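Lectin (Lotus tetragonolobus, PDB 2EIG) probably binds L-fucose-containing carbohydrates, as a legume seed lectin that carries a calcium and a manganese ion beside one another. Local coordinates at residues P78-V83 and D120-V125; R132-G137 and V149-V154. All blocks are in the same frame, centred on the assembly; numbering follows the deposited sequence.

Interaction 1: residues P78-V83 and D120-V125. With CA (calcium ion), chain G; MN (manganese (II) ion), chain F.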
# COMPACT_ATOMS: atom_id res chain seq x y z
N PRO A 78 15.21 -0.91 30.77
CA PRO A 78 13.82 -0.60 30.40
C PRO A 78 13.00 -1.79 29.89
O PRO A 78 13.51 -2.66 29.13
CB PRO A 78 13.95 0.42 29.26
CG PRO A 78 15.34 0.36 28.79
CD PRO A 78 16.18 -0.43 29.77
N THR A 79 11.72 -1.80 30.29
CA THR A 79 10.67 -2.61 29.69
C THR A 79 9.34 -2.07 30.17
O THR A 79 9.32 -1.35 31.14
CB THR A 79 10.77 -4.14 29.98
OG1 THR A 79 10.06 -4.53 31.15
CG2 THR A 79 12.17 -4.61 30.04
N ASP A 80 8.25 -2.36 29.46
CA ASP A 80 8.30 -3.13 28.21
C ASP A 80 7.87 -2.31 27.03
O ASP A 80 8.25 -2.57 25.92
CB ASP A 80 7.41 -4.37 28.34
CG ASP A 80 8.19 -5.59 28.78
OD1 ASP A 80 8.77 -6.21 27.88
OD2 ASP A 80 8.20 -5.90 30.01
N GLY A 81 6.99 -1.36 27.25
CA GLY A 81 6.66 -0.45 26.19
C GLY A 81 5.30 0.09 26.46
O GLY A 81 4.68 -0.30 27.43
N VAL A 82 4.88 1.00 25.59
CA VAL A 82 3.53 1.52 25.60
C VAL A 82 3.04 1.45 24.14
O VAL A 82 3.80 1.66 23.19
CB VAL A 82 3.46 2.99 26.20
CG1 VAL A 82 4.45 3.95 25.50
CG2 VAL A 82 1.99 3.58 26.14
N VAL A 83 1.77 1.11 23.98
CA VAL A 83 1.16 1.08 22.66
C VAL A 83 -0.06 1.95 22.56
O VAL A 83 -0.75 2.10 23.54
CB VAL A 83 0.85 -0.38 22.23
CG1 VAL A 83 2.04 -1.28 22.66
CG2 VAL A 83 -0.51 -0.87 22.78
N ASP A 120 8.26 -0.10 21.83
CA ASP A 120 8.68 -1.26 22.55
C ASP A 120 10.13 -0.99 22.96
O ASP A 120 10.99 -0.76 22.12
CB ASP A 120 8.59 -2.47 21.59
CG ASP A 120 8.90 -3.79 22.24
OD1 ASP A 120 8.48 -4.83 21.71
OD2 ASP A 120 9.60 -3.85 23.26
N SER A 121 10.38 -1.02 24.27
CA SER A 121 11.67 -0.60 24.83
C SER A 121 12.57 -1.80 25.12
O SER A 121 13.62 -1.65 25.69
CB SER A 121 11.42 0.15 26.13
OG SER A 121 10.61 -0.61 27.01
N HIS A 122 12.10 -3.01 24.86
CA HIS A 122 12.81 -4.22 25.28
C HIS A 122 12.73 -5.34 24.24
O HIS A 122 11.63 -5.80 23.93
CB HIS A 122 12.22 -4.75 26.59
CG HIS A 122 12.84 -6.04 27.05
ND1 HIS A 122 14.06 -6.09 27.67
CD2 HIS A 122 12.39 -7.31 26.99
CE1 HIS A 122 14.35 -7.35 27.96
NE2 HIS A 122 13.36 -8.11 27.54
N PRO A 123 13.90 -5.79 23.70
CA PRO A 123 13.94 -6.89 22.72
C PRO A 123 13.58 -8.22 23.35
O PRO A 123 14.31 -8.77 24.18
CB PRO A 123 15.39 -6.90 22.23
CG PRO A 123 15.95 -5.62 22.71
CD PRO A 123 15.24 -5.28 23.97
N ASN A 124 12.40 -8.70 22.99
CA ASN A 124 11.97 -10.02 23.36
C ASN A 124 12.43 -10.92 22.20
O ASN A 124 12.92 -10.45 21.17
CB ASN A 124 10.45 -10.03 23.50
CG ASN A 124 9.95 -9.30 24.76
OD1 ASN A 124 9.48 -8.15 24.67
ND2 ASN A 124 10.07 -9.95 25.91
N VAL A 125 12.22 -12.21 22.36
CA VAL A 125 12.61 -13.21 21.36
C VAL A 125 11.96 -13.00 19.97
O VAL A 125 12.56 -13.37 18.96
CB VAL A 125 12.34 -14.67 21.89
CG1 VAL A 125 13.02 -14.88 23.26
CG2 VAL A 125 10.91 -14.87 22.08
CA CA G . 9.34 -6.29 23.48
MN MN F . 8.13 -5.45 19.61
O HOH W 1 15.48 -4.09 28.39
O HOH W 2 9.48 -8.80 28.75
O HOH W 3 8.58 -5.48 25.54
O HOH W 4 6.35 -6.56 20.20
O HOH W 5 7.90 -6.03 17.47
O HOH W 6 7.26 -7.12 23.02

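Interaction 2: residues R132-G137 and V149-V154. With MN (manganese (II) ion), chain F.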
# COMPACT_ATOMS: atom_id res chain seq x y z
N ARG A 132 17.75 -4.57 16.51
CA ARG A 132 17.00 -3.46 17.05
C ARG A 132 16.99 -3.81 18.52
O ARG A 132 16.93 -4.97 18.91
CB ARG A 132 15.57 -3.39 16.51
CG ARG A 132 15.40 -2.69 15.16
CD ARG A 132 13.92 -2.50 14.88
NE ARG A 132 13.56 -2.34 13.52
CZ ARG A 132 14.29 -2.65 12.44
NH1 ARG A 132 13.79 -2.45 11.23
NH2 ARG A 132 15.53 -3.13 12.56
N SER A 133 17.14 -2.79 19.33
CA SER A 133 16.77 -2.84 20.70
C SER A 133 15.32 -2.27 20.74
O SER A 133 14.35 -2.95 20.34
CB SER A 133 17.79 -2.01 21.50
OG SER A 133 17.47 -1.99 22.87
N SER A 134 15.18 -1.01 21.16
CA SER A 134 13.88 -0.34 21.11
C SER A 134 13.45 -0.15 19.68
O SER A 134 14.26 0.09 18.79
CB SER A 134 13.91 1.01 21.85
OG SER A 134 14.22 0.80 23.19
N HIS A 135 12.16 -0.28 19.45
CA HIS A 135 11.64 -0.19 18.13
C HIS A 135 10.19 0.32 18.18
O HIS A 135 9.49 0.21 19.20
CB HIS A 135 11.72 -1.54 17.45
CG HIS A 135 11.13 -2.66 18.24
ND1 HIS A 135 11.78 -3.26 19.30
CD2 HIS A 135 9.95 -3.28 18.12
CE1 HIS A 135 11.02 -4.22 19.79
NE2 HIS A 135 9.90 -4.26 19.08
N ILE A 136 9.78 0.91 17.08
CA ILE A 136 8.41 1.34 16.94
C ILE A 136 7.83 0.30 15.97
O ILE A 136 8.42 0.09 14.90
CB ILE A 136 8.31 2.81 16.41
CG1 ILE A 136 8.84 3.81 17.45
CG2 ILE A 136 6.83 3.18 16.05
CD1 ILE A 136 9.71 4.99 16.81
N GLY A 137 6.75 -0.36 16.35
CA GLY A 137 6.15 -1.37 15.49
C GLY A 137 4.68 -1.20 15.21
O GLY A 137 3.96 -0.62 16.03
N VAL A 149 10.39 -0.26 13.02
CA VAL A 149 11.48 0.60 12.70
C VAL A 149 12.25 0.73 13.97
O VAL A 149 11.69 0.62 15.07
CB VAL A 149 10.97 1.95 12.14
CG1 VAL A 149 10.21 2.78 13.20
CG2 VAL A 149 12.11 2.75 11.59
N ASN A 150 13.54 1.00 13.88
CA ASN A 150 14.29 1.14 15.09
C ASN A 150 14.00 2.51 15.76
O ASN A 150 13.70 3.53 15.10
CB ASN A 150 15.78 0.81 14.83
CG ASN A 150 16.67 1.78 15.42
OD1 ASN A 150 16.90 2.86 14.84
ND2 ASN A 150 17.21 1.46 16.60
N TRP A 151 14.03 2.50 17.09
CA TRP A 151 13.65 3.63 17.91
C TRP A 151 14.82 3.98 18.85
O TRP A 151 15.24 3.15 19.63
CB TRP A 151 12.35 3.34 18.69
CG TRP A 151 11.98 4.33 19.74
CD1 TRP A 151 12.18 5.67 19.71
CD2 TRP A 151 11.29 4.06 20.99
NE1 TRP A 151 11.70 6.26 20.85
CE2 TRP A 151 11.17 5.29 21.67
CE3 TRP A 151 10.79 2.90 21.60
CZ2 TRP A 151 10.53 5.41 22.91
CZ3 TRP A 151 10.19 3.01 22.82
CH2 TRP A 151 10.06 4.27 23.47
N ASN A 152 15.35 5.19 18.69
CA ASN A 152 16.35 5.72 19.60
C ASN A 152 15.68 6.05 20.90
O ASN A 152 15.31 7.20 21.14
CB ASN A 152 16.94 7.00 19.01
CG ASN A 152 18.10 7.55 19.83
OD1 ASN A 152 18.90 6.78 20.39
ND2 ASN A 152 18.20 8.89 19.91
N ARG A 153 15.51 5.08 21.77
CA ARG A 153 14.72 5.43 22.96
C ARG A 153 15.62 6.29 23.85
O ARG A 153 16.76 5.91 24.12
CB ARG A 153 14.23 4.18 23.65
CG ARG A 153 13.69 4.41 25.01
CD ARG A 153 13.66 3.08 25.75
NE ARG A 153 13.12 3.20 27.11
CZ ARG A 153 13.81 3.63 28.16
NH1 ARG A 153 15.06 4.05 28.05
NH2 ARG A 153 13.25 3.67 29.35
N VAL A 154 15.12 7.47 24.25
CA VAL A 154 15.89 8.38 25.12
C VAL A 154 15.05 8.61 26.36
O VAL A 154 13.95 9.18 26.31
CB VAL A 154 16.29 9.76 24.40
CG1 VAL A 154 16.99 10.76 25.36
CG2 VAL A 154 17.16 9.52 23.13
MN MN F . 8.13 -5.45 19.61
O HOH W 4 6.35 -6.56 20.20
O HOH W 5 7.90 -6.03 17.47

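Interaction 1: residues P78-V83 and D120-V125
The imidazole of His122 meets Thr79 obliquely: Thr79 CG2 comes within 3.4 Å of His122 ND1, and the two side chains run side by side in the same direction. At the edge of the ring, in its plane, lie Asn124 ND2 and a water that bonds to His122 ND1 and donates to the carbonyl O of Pro78. The carboxylate of Asp80 also lies alongside His122, its plane turned 80° from the ring, whereas it is nearly parallel to the amide of Asn124. A second water joins Asp80 OD1 to Asn124 ND2.

Backbone contact is brief. Ser121 N donates to Asp80 O (3.1 Å), and Gly81 pairs antiparallel with Asp120, their CA atoms 4.2 Å apart; glycine suits both this close approach and the unusual backbone angles there. Ser121, small and polar, tucks its CB against Pro78, while its OG bonds to Glu214.

Asp120 carries the metals. With CG anti to the backbone N (chi1 -175°), its carboxylate grips calcium with both oxygens, and Asp120 OD1 also reaches manganese (2.2 Å). Asp120 OD2 accepts from His122 N (3.1 Å), an Asx turn that probably helps hold the backbone O of His122 toward calcium. Asn124 OD1, a neutral ligand, binds calcium at 2.2 Å, and Asp127 completes the protein share.

A calcium-bound water donates to Asp80 O and OD1, tying the metal to Asp80, the residue that follows a cis peptide bond. A cis peptide before an aspartate, joined to calcium through water beside a twin metal site, is a hallmark of legume lectins, where it is thought to help shape the carbohydrate site.

Interaction 2: residues R132-G137 and V149-V154
Segments 132-137 and 149-154 run antiparallel, with Ile136 and Val149 a hydrogen-bonded pair joined by Ile136 N to Val149 O (2.8 Å) and Val149 N to Ile136 O (2.7 Å), His135 facing Asn150 as the next, non-hydrogen-bonded pair, and Trp151 N adding a bond to Ser134 O (3.0 Å) just beyond the paired strands.

Ile136 and Val149 share one face of the sheet, where Ile136 CB meets Val149 CG1 at 3.7 Å. The far end of Ile136, CD1, reaches the stem of Trp151 at CB (3.6 Å), the two side chains crossing at about a right angle; branched aliphatic groups suit this largely apolar side, which packs on Thr184 and Ile186 of strand 183-189. Trp151 has Ser134 CB near its CE3, and Arg153 CB lies over the centre of one ring face. Ser134 OG sits against the aliphatic CB and CD of Arg153, whose guanidinium goes on to a salt bridge with Glu214; the small serine fits between these neighbours. At the more exposed margin, Arg132 lays its extended chain across Asn150, CG against CB, and its NH1 bonds to Ala148 O.

His135 turns its ring the other way. Its CG stands between the backbone N and the carbonyl carbon (chi1 51°), and NE2 binds manganese at 2.2 Å. The other ring nitrogen, ND1, donates to Ser133 O (2.8 Å), with the acceptor in the ring plane, a second-shell bond that fixes the ring's rotation and probably makes NE2 a better donor to the metal. Glu118, Asp120 and Asp127 supply the remaining protein ligands, so this beta hairpin gives the legume lectin manganese site its histidine.

How the interactions relate
Interaction 1 is buried and largely polar, with calcium gripping 120-125, waters linking it to 78-83, and a short antiparallel pairing; interaction 2 is only partly buried and rests on regular hairpin bonding with an apolar patch. Both belong to the same seven-stranded sheet, interaction 2 reaching its outermost strand 147-150 and interaction 1 lying further in, on strand 81-88. Asp120 N and His135 O, 2.9 Å apart in a probable hydrogen bond, join them through the sheet, and manganese joins them again through the side chains of the same two residues. Elsewhere Arg153 packs on Pro78, and Ser134 on Ser121, so the two contacts also touch through residues flanking the strands.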